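Local coordinates for protein orotidine 5'-phosphate decarboxylase (Streptomyces avermitilis, PDB 3V75) that probably catalyses the decarboxylation of orotidine 5'-phosphate to UMP, the closing step of de novo UMP biosynthesis, at residues F82-A87 with V114-K119; V99-V104 with D138-S143; V221-G226 with Q247-A252. One frame throughout, in Å; residues are numbered along the deposited sequence. Where two conformers were deposited one is given.

Interaction 1 (F82-A87 with V114-K119); sequences FKPQSA and VVMDAK
Lys83 and Asp117 meet across two neighbouring parallel strands of the TIM barrel, 82-84 and 114-119. The lysine chain runs extended as far as CD, then bends at chi3 (76°) and again at chi4, which sets NZ 2.7 Å from Asp117 OD2, on the lone pair directed away from the other oxygen. OD1 is met on its syn side by Lys119 NZ at 2.9 Å, somewhat out of the carboxylate plane, and is also hydrogen-bonded to Thr147. Lys119, the predicted proton donor, pairs further with Asp122 of the second subunit, consistent with the Lys-Asp-Lys-Asp array of OMP decarboxylases. An alanine in place of Asp117 removes this carboxylate, which would probably leave Lys83 NZ without its charged mate here and Lys119 NZ held mainly by Asp122 of the second subunit. Gln85 passes obliquely over this carboxylate, its amide plane rotated 55° and NE2 3.4 Å from Asp117 CG, while OE1 caps the following helix by accepting from Ala87 N. Backbone bonds from Val115 N to Phe82 O, Asp117 N to Pro84 O and, beyond strand 82-84, Ser86 N to Asp117 O join the segments. Alongside, Pro84 CD lies 3.7 Å from Val114 CG1.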
# COMPACT_ATOMS: atom_id res chain seq x y z
N PHE A 82 5.99 -2.00 -18.86
CA PHE A 82 6.92 -1.76 -17.74
C PHE A 82 6.20 -1.86 -16.42
O PHE A 82 5.00 -1.56 -16.35
CB PHE A 82 7.44 -0.33 -17.76
CG PHE A 82 8.48 -0.06 -18.81
CD1 PHE A 82 9.74 -0.69 -18.75
CD2 PHE A 82 8.26 0.90 -19.78
CE1 PHE A 82 10.73 -0.38 -19.69
CE2 PHE A 82 9.25 1.23 -20.71
CZ PHE A 82 10.48 0.57 -20.68
N LYS A 83 6.93 -2.21 -15.37
CA LYS A 83 6.35 -2.24 -14.02
C LYS A 83 7.26 -1.49 -13.07
O LYS A 83 8.16 -2.07 -12.47
CB LYS A 83 6.12 -3.67 -13.56
CG LYS A 83 5.44 -3.76 -12.18
CD LYS A 83 5.02 -5.17 -11.81
CE LYS A 83 6.20 -6.05 -11.37
NZ LYS A 83 6.84 -5.62 -10.10
N PRO A 84 7.06 -0.17 -12.92
CA PRO A 84 7.81 0.52 -11.87
C PRO A 84 7.36 0.04 -10.51
O PRO A 84 6.16 -0.16 -10.29
CB PRO A 84 7.43 2.00 -12.05
CG PRO A 84 6.14 1.95 -12.83
CD PRO A 84 6.15 0.72 -13.67
N GLN A 85 8.31 -0.11 -9.58
CA GLN A 85 7.99 -0.44 -8.19
C GLN A 85 8.04 0.85 -7.39
O GLN A 85 9.09 1.41 -7.15
CB GLN A 85 8.98 -1.49 -7.64
CG GLN A 85 8.90 -1.73 -6.14
CD GLN A 85 7.48 -1.90 -5.65
OE1 GLN A 85 6.95 -1.01 -4.94
NE2 GLN A 85 6.84 -3.00 -6.03
N SER A 86 6.85 1.30 -6.97
CA SER A 86 6.68 2.58 -6.31
C SER A 86 7.62 2.76 -5.11
O SER A 86 8.12 3.86 -4.88
CB SER A 86 5.22 2.72 -5.85
OG SER A 86 4.99 4.03 -5.39
N ALA A 87 7.83 1.70 -4.32
CA ALA A 87 8.60 1.87 -3.09
C ALA A 87 9.99 2.45 -3.32
O ALA A 87 10.51 3.19 -2.50
CB ALA A 87 8.72 0.54 -2.33
N VAL A 114 2.07 0.65 -18.75
CA VAL A 114 2.67 0.76 -17.43
C VAL A 114 1.76 0.17 -16.36
O VAL A 114 0.61 0.60 -16.20
CB VAL A 114 2.98 2.23 -17.08
CG1 VAL A 114 3.47 2.37 -15.62
CG2 VAL A 114 4.06 2.77 -18.06
N VAL A 115 2.30 -0.81 -15.65
CA VAL A 115 1.65 -1.38 -14.49
C VAL A 115 2.31 -0.77 -13.28
O VAL A 115 3.49 -1.02 -13.01
CB VAL A 115 1.83 -2.92 -14.46
CG1 VAL A 115 1.27 -3.48 -13.14
CG2 VAL A 115 1.15 -3.52 -15.67
N MSE A 116 1.55 0.04 -12.54
CA MSE A 116 2.10 0.67 -11.35
C MSE A 116 2.11 -0.36 -10.22
O MSE A 116 1.04 -0.78 -9.73
CB MSE A 116 1.28 1.88 -10.96
CG MSE A 116 1.69 2.46 -9.62
SE MSE A 116 3.47 3.30 -9.66
CE MSE A 116 3.06 4.68 -10.93
N ASP A 117 3.29 -0.80 -9.78
CA ASP A 117 3.33 -1.75 -8.67
C ASP A 117 3.47 -0.99 -7.36
O ASP A 117 4.57 -0.63 -6.90
CB ASP A 117 4.46 -2.79 -8.86
CG ASP A 117 4.28 -3.97 -7.98
OD1 ASP A 117 3.44 -3.93 -7.03
OD2 ASP A 117 4.97 -5.01 -8.20
N ALA A 118 2.30 -0.72 -6.78
CA ALA A 118 2.21 0.08 -5.56
C ALA A 118 1.46 -0.68 -4.44
O ALA A 118 1.45 -0.24 -3.27
CB ALA A 118 1.51 1.40 -5.86
N LYS A 119 0.86 -1.81 -4.79
CA LYS A 119 0.19 -2.69 -3.80
C LYS A 119 -0.65 -1.90 -2.80
O LYS A 119 -0.48 -2.02 -1.58
CB LYS A 119 1.19 -3.63 -3.11
CG LYS A 119 1.85 -4.61 -4.10
CD LYS A 119 2.72 -5.61 -3.33
CE LYS A 119 3.46 -6.59 -4.29
NZ LYS A 119 4.48 -5.86 -5.15
O HOH W 1 8.25 -5.24 -7.09

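Interaction 2 (V99-V104 with D138-S143); sequences VLEKTV and DSPLFS
In the outer layer of the barrel, beside the second subunit, Leu141 reaches from a loop onto helix 93-109. Its CG stands beside the backbone N (chi1 -63°), and from there CD2 enters the angle between two helix side chains, 3.6 Å from Glu101 CG and 3.9 Å from Leu100 CG. The leucines meet at about a right angle, whereas Glu101 passes Leu141 obliquely and lies alongside Pro140, both side chains pointing the same way. Extended beyond CG, Glu101 brings OE2 within 3.4 Å of Pro140 CG, while OE1 is hydrogen-bonded across the interface to Ser94 of the second subunit. Gly93 of that subunit packs on Glu101, Pro140 and Leu141 alike.

The loop links helix 124-134 to strand 145-148 of the TIM barrel and holds a type I turn from Ser139 to Phe142, while the helix lies in the chain between strands 81-84 and 113-120. No direct hydrogen bond joins the two segments. A water donates to Glu101 O at 2.7 Å, but its approach to Pro140 O is too short for that half of the bridge to be trusted. Further along, Val104 sends CG1 against the backbone, 3.3 Å from Phe142 O. The same methyl lies 4.0 Å from Ser143 OG, a hydroxyl turned back to donate to Leu141 O at 2.9 Å.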
# COMPACT_ATOMS: atom_id res chain seq x y z
N VAL A 99 10.15 11.98 -10.04
CA VAL A 99 10.84 11.15 -11.06
C VAL A 99 9.90 10.06 -11.57
O VAL A 99 9.86 9.77 -12.76
CB VAL A 99 12.12 10.52 -10.49
CG1 VAL A 99 12.71 9.52 -11.49
CG2 VAL A 99 13.14 11.62 -10.15
N LEU A 100 9.14 9.45 -10.65
CA LEU A 100 8.18 8.41 -11.04
C LEU A 100 7.13 8.95 -12.02
O LEU A 100 6.81 8.29 -13.01
CB LEU A 100 7.50 7.81 -9.81
CG LEU A 100 6.49 6.69 -10.04
CD1 LEU A 100 7.10 5.51 -10.79
CD2 LEU A 100 5.97 6.27 -8.66
N GLU A 101 6.62 10.15 -11.75
CA GLU A 101 5.65 10.77 -12.65
C GLU A 101 6.21 10.87 -14.06
O GLU A 101 5.54 10.52 -15.04
CB GLU A 101 5.27 12.17 -12.14
CG GLU A 101 4.39 12.11 -10.90
CD GLU A 101 4.23 13.45 -10.21
OE1 GLU A 101 5.13 14.33 -10.31
OE2 GLU A 101 3.18 13.62 -9.54
N LYS A 102 7.43 11.39 -14.16
CA LYS A 102 8.03 11.62 -15.49
C LYS A 102 8.30 10.31 -16.20
O LYS A 102 8.11 10.19 -17.42
CB LYS A 102 9.36 12.37 -15.36
CG LYS A 102 9.27 13.75 -14.87
CD LYS A 102 10.65 14.44 -15.00
CE LYS A 102 11.82 13.41 -14.94
NZ LYS A 102 12.48 13.38 -13.53
N THR A 103 8.76 9.33 -15.44
CA THR A 103 9.10 8.02 -15.97
C THR A 103 7.88 7.36 -16.59
O THR A 103 7.93 6.83 -17.70
CB THR A 103 9.71 7.14 -14.84
OG1 THR A 103 10.89 7.79 -14.34
CG2 THR A 103 10.08 5.74 -15.33
N VAL A 104 6.76 7.37 -15.84
CA VAL A 104 5.54 6.75 -16.31
C VAL A 104 5.04 7.51 -17.56
O VAL A 104 4.65 6.89 -18.56
CB VAL A 104 4.46 6.77 -15.20
CG1 VAL A 104 3.11 6.41 -15.78
CG2 VAL A 104 4.84 5.83 -14.06
N ASP A 138 -6.36 12.22 -15.79
CA ASP A 138 -5.84 13.53 -15.42
C ASP A 138 -4.76 13.43 -14.34
O ASP A 138 -4.16 14.45 -13.96
CB ASP A 138 -6.99 14.40 -14.83
CG ASP A 138 -7.51 13.86 -13.46
OD1 ASP A 138 -7.66 12.61 -13.26
OD2 ASP A 138 -7.79 14.67 -12.55
N SER A 139 -4.53 12.26 -13.79
CA SER A 139 -3.58 12.20 -12.68
C SER A 139 -2.16 12.19 -13.16
O SER A 139 -1.87 11.60 -14.21
CB SER A 139 -3.76 10.98 -11.88
OG SER A 139 -2.66 10.95 -10.97
N PRO A 140 -1.23 12.86 -12.40
CA PRO A 140 0.16 12.85 -12.87
C PRO A 140 0.78 11.46 -12.66
O PRO A 140 1.87 11.30 -13.13
CB PRO A 140 0.86 13.88 -11.96
CG PRO A 140 0.03 13.82 -10.68
CD PRO A 140 -1.39 13.71 -11.19
N LEU A 141 0.10 10.51 -11.98
CA LEU A 141 0.60 9.11 -11.93
C LEU A 141 -0.24 8.09 -12.74
O LEU A 141 -0.16 6.88 -12.48
CB LEU A 141 0.82 8.62 -10.50
CG LEU A 141 1.88 9.39 -9.71
CD1 LEU A 141 1.62 9.30 -8.20
CD2 LEU A 141 3.24 8.79 -10.02
N PHE A 142 -1.05 8.59 -13.69
CA PHE A 142 -1.95 7.71 -14.45
C PHE A 142 -1.18 6.54 -15.06
O PHE A 142 -0.21 6.77 -15.80
CB PHE A 142 -2.66 8.45 -15.58
CG PHE A 142 -3.61 7.57 -16.40
CD1 PHE A 142 -4.57 6.78 -15.79
CD2 PHE A 142 -3.53 7.56 -17.79
CE1 PHE A 142 -5.44 5.97 -16.54
CE2 PHE A 142 -4.44 6.78 -18.55
CZ PHE A 142 -5.36 5.97 -17.93
N SER A 143 -1.63 5.34 -14.77
CA SER A 143 -1.00 4.10 -15.23
C SER A 143 -2.06 3.21 -15.87
O SER A 143 -3.25 3.34 -15.60
CB SER A 143 -0.34 3.39 -14.04
OG SER A 143 0.65 4.22 -13.43
O HOH W 2 2.87 9.96 -14.91

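Interaction 3 (V221-G226 with Q247-A252); sequences VGATLG and QGAAPA
Thr224 places OG1 between its backbone N and carbonyl carbon (chi1 60°), a rotation that leaves CG2 anti to the carbonyl carbon and presents this methyl to Ala249. CG2 of Thr224 lies 3.8 Å from Ala249 CB, and Ala223 CB comes to 3.9 Å from the same CB. Three methyl groups therefore make up the direct apolar contact, with the single side-chain carbon of Ala249 touched by both Ala223 and Thr224. Thr224 CG2 also lies 4.1 Å from Gln247 O. The hydroxyl of Thr224 has a weak hydrogen bond with Ser178 outside the contact.

Both segments belong to loops that follow adjacent strands of the TIM barrel, 217-221 and 239-241, and are thus brought side by side at the end of the barrel where the strands finish. The first loop makes a type I turn from Gly222 to Leu225, with Ala223 and Thr224 at its two central positions. In the second, Gly248 has a positive phi of 84°; a side chain at these backbone angles would collide with the carbonyl O of Gln247, which explains the glycine.

Ala223 O and Gly248 O, both acceptors, stay 4.4 Å apart and need a donor between them; one water lies 2.7 Å from each, placed to bridge them. A second water is 2.9 Å from Gln247 O, with a weak, longer reach to Thr224 O. Each water has more acceptors around it than protons to give, and these bridges need not all be made at once. Deeper in, Ala223 packs on Ile244 and on Phe258 of helix 254-258, while beyond Ala249 the backbone N of Ala250 is hydrogen-bonded to Asp253 OD2.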
# COMPACT_ATOMS: atom_id res chain seq x y z
N VAL A 221 0.50 -13.72 -9.50
CA VAL A 221 0.72 -15.15 -9.26
C VAL A 221 2.19 -15.42 -9.53
O VAL A 221 2.66 -15.30 -10.68
CB VAL A 221 -0.12 -16.00 -10.22
CG1 VAL A 221 0.07 -17.50 -9.95
CG2 VAL A 221 -1.61 -15.66 -10.06
N GLY A 222 2.93 -15.74 -8.48
CA GLY A 222 4.38 -15.92 -8.59
C GLY A 222 4.76 -17.12 -9.45
O GLY A 222 4.23 -18.23 -9.25
N ALA A 223 5.68 -16.88 -10.40
CA ALA A 223 6.07 -17.93 -11.37
C ALA A 223 6.89 -19.04 -10.74
O ALA A 223 7.07 -20.08 -11.37
CB ALA A 223 6.86 -17.32 -12.55
N THR A 224 7.45 -18.80 -9.56
CA THR A 224 8.30 -19.82 -8.93
C THR A 224 7.53 -20.70 -7.94
O THR A 224 8.12 -21.55 -7.28
CB THR A 224 9.53 -19.22 -8.22
OG1 THR A 224 9.09 -18.32 -7.19
CG2 THR A 224 10.40 -18.44 -9.20
N LEU A 225 6.22 -20.50 -7.80
CA LEU A 225 5.43 -21.37 -6.94
C LEU A 225 5.28 -22.78 -7.51
O LEU A 225 5.23 -22.94 -8.74
CB LEU A 225 4.05 -20.76 -6.71
CG LEU A 225 4.08 -19.58 -5.74
CD1 LEU A 225 2.76 -18.81 -5.81
CD2 LEU A 225 4.32 -20.10 -4.33
N GLY A 226 5.18 -23.78 -6.63
CA GLY A 226 5.11 -25.18 -7.05
C GLY A 226 3.73 -25.82 -6.97
O GLY A 226 3.54 -26.97 -7.39
N GLN A 247 15.38 -19.68 -10.90
CA GLN A 247 15.36 -21.13 -11.06
C GLN A 247 13.92 -21.67 -11.20
O GLN A 247 13.06 -21.37 -10.36
CB GLN A 247 16.08 -21.73 -9.83
CG GLN A 247 16.01 -23.22 -9.68
CD GLN A 247 16.44 -23.90 -10.96
OE1 GLN A 247 17.58 -23.71 -11.43
NE2 GLN A 247 15.50 -24.69 -11.57
N GLY A 248 13.65 -22.43 -12.27
CA GLY A 248 12.32 -23.02 -12.46
C GLY A 248 11.33 -22.08 -13.12
O GLY A 248 10.17 -22.48 -13.40
N ALA A 249 11.75 -20.82 -13.32
CA ALA A 249 10.93 -19.81 -13.98
C ALA A 249 11.70 -19.14 -15.11
O ALA A 249 11.57 -17.94 -15.38
CB ALA A 249 10.41 -18.77 -13.00
N ALA A 250 12.48 -19.95 -15.79
CA ALA A 250 13.02 -19.53 -17.05
C ALA A 250 11.85 -19.48 -18.06
O ALA A 250 10.84 -20.16 -17.86
CB ALA A 250 14.07 -20.56 -17.49
N PRO A 251 12.00 -18.71 -19.14
CA PRO A 251 10.97 -18.69 -20.18
C PRO A 251 10.48 -20.08 -20.59
O PRO A 251 9.26 -20.31 -20.69
CB PRO A 251 11.69 -18.01 -21.33
CG PRO A 251 12.51 -16.98 -20.61
CD PRO A 251 13.06 -17.73 -19.42
N ALA A 252 11.40 -21.03 -20.79
CA ALA A 252 10.99 -22.35 -21.26
C ALA A 252 10.11 -23.10 -20.26
O ALA A 252 9.39 -24.02 -20.63
CB ALA A 252 12.22 -23.19 -21.65
O HOH W 3 8.56 -22.29 -11.26
O HOH W 4 10.64 -22.60 -9.31

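Overall arrangement
Interaction 1 is wholly buried in the barrel wall and mixes strand hydrogen bonds with charged groups that include the predicted proton donor. Interaction 2 lies directly outside it: the centres are 11 Å apart, and Met116 and Pro84 of the strands touch Val104, Ser143 and Leu100 behind them. Both also meet the second subunit, yet interaction 2 is mostly apolar and has no direct hydrogen bond between its segments. Interaction 3, partly buried, joins loops that follow strands 217-221 and 239-241, with a few methyl groups and waters placed to bridge its carbonyls. Its centre is about 20 Å from that of interaction 1 and about 30 Å from that of interaction 2, across the chain's centre from the latter.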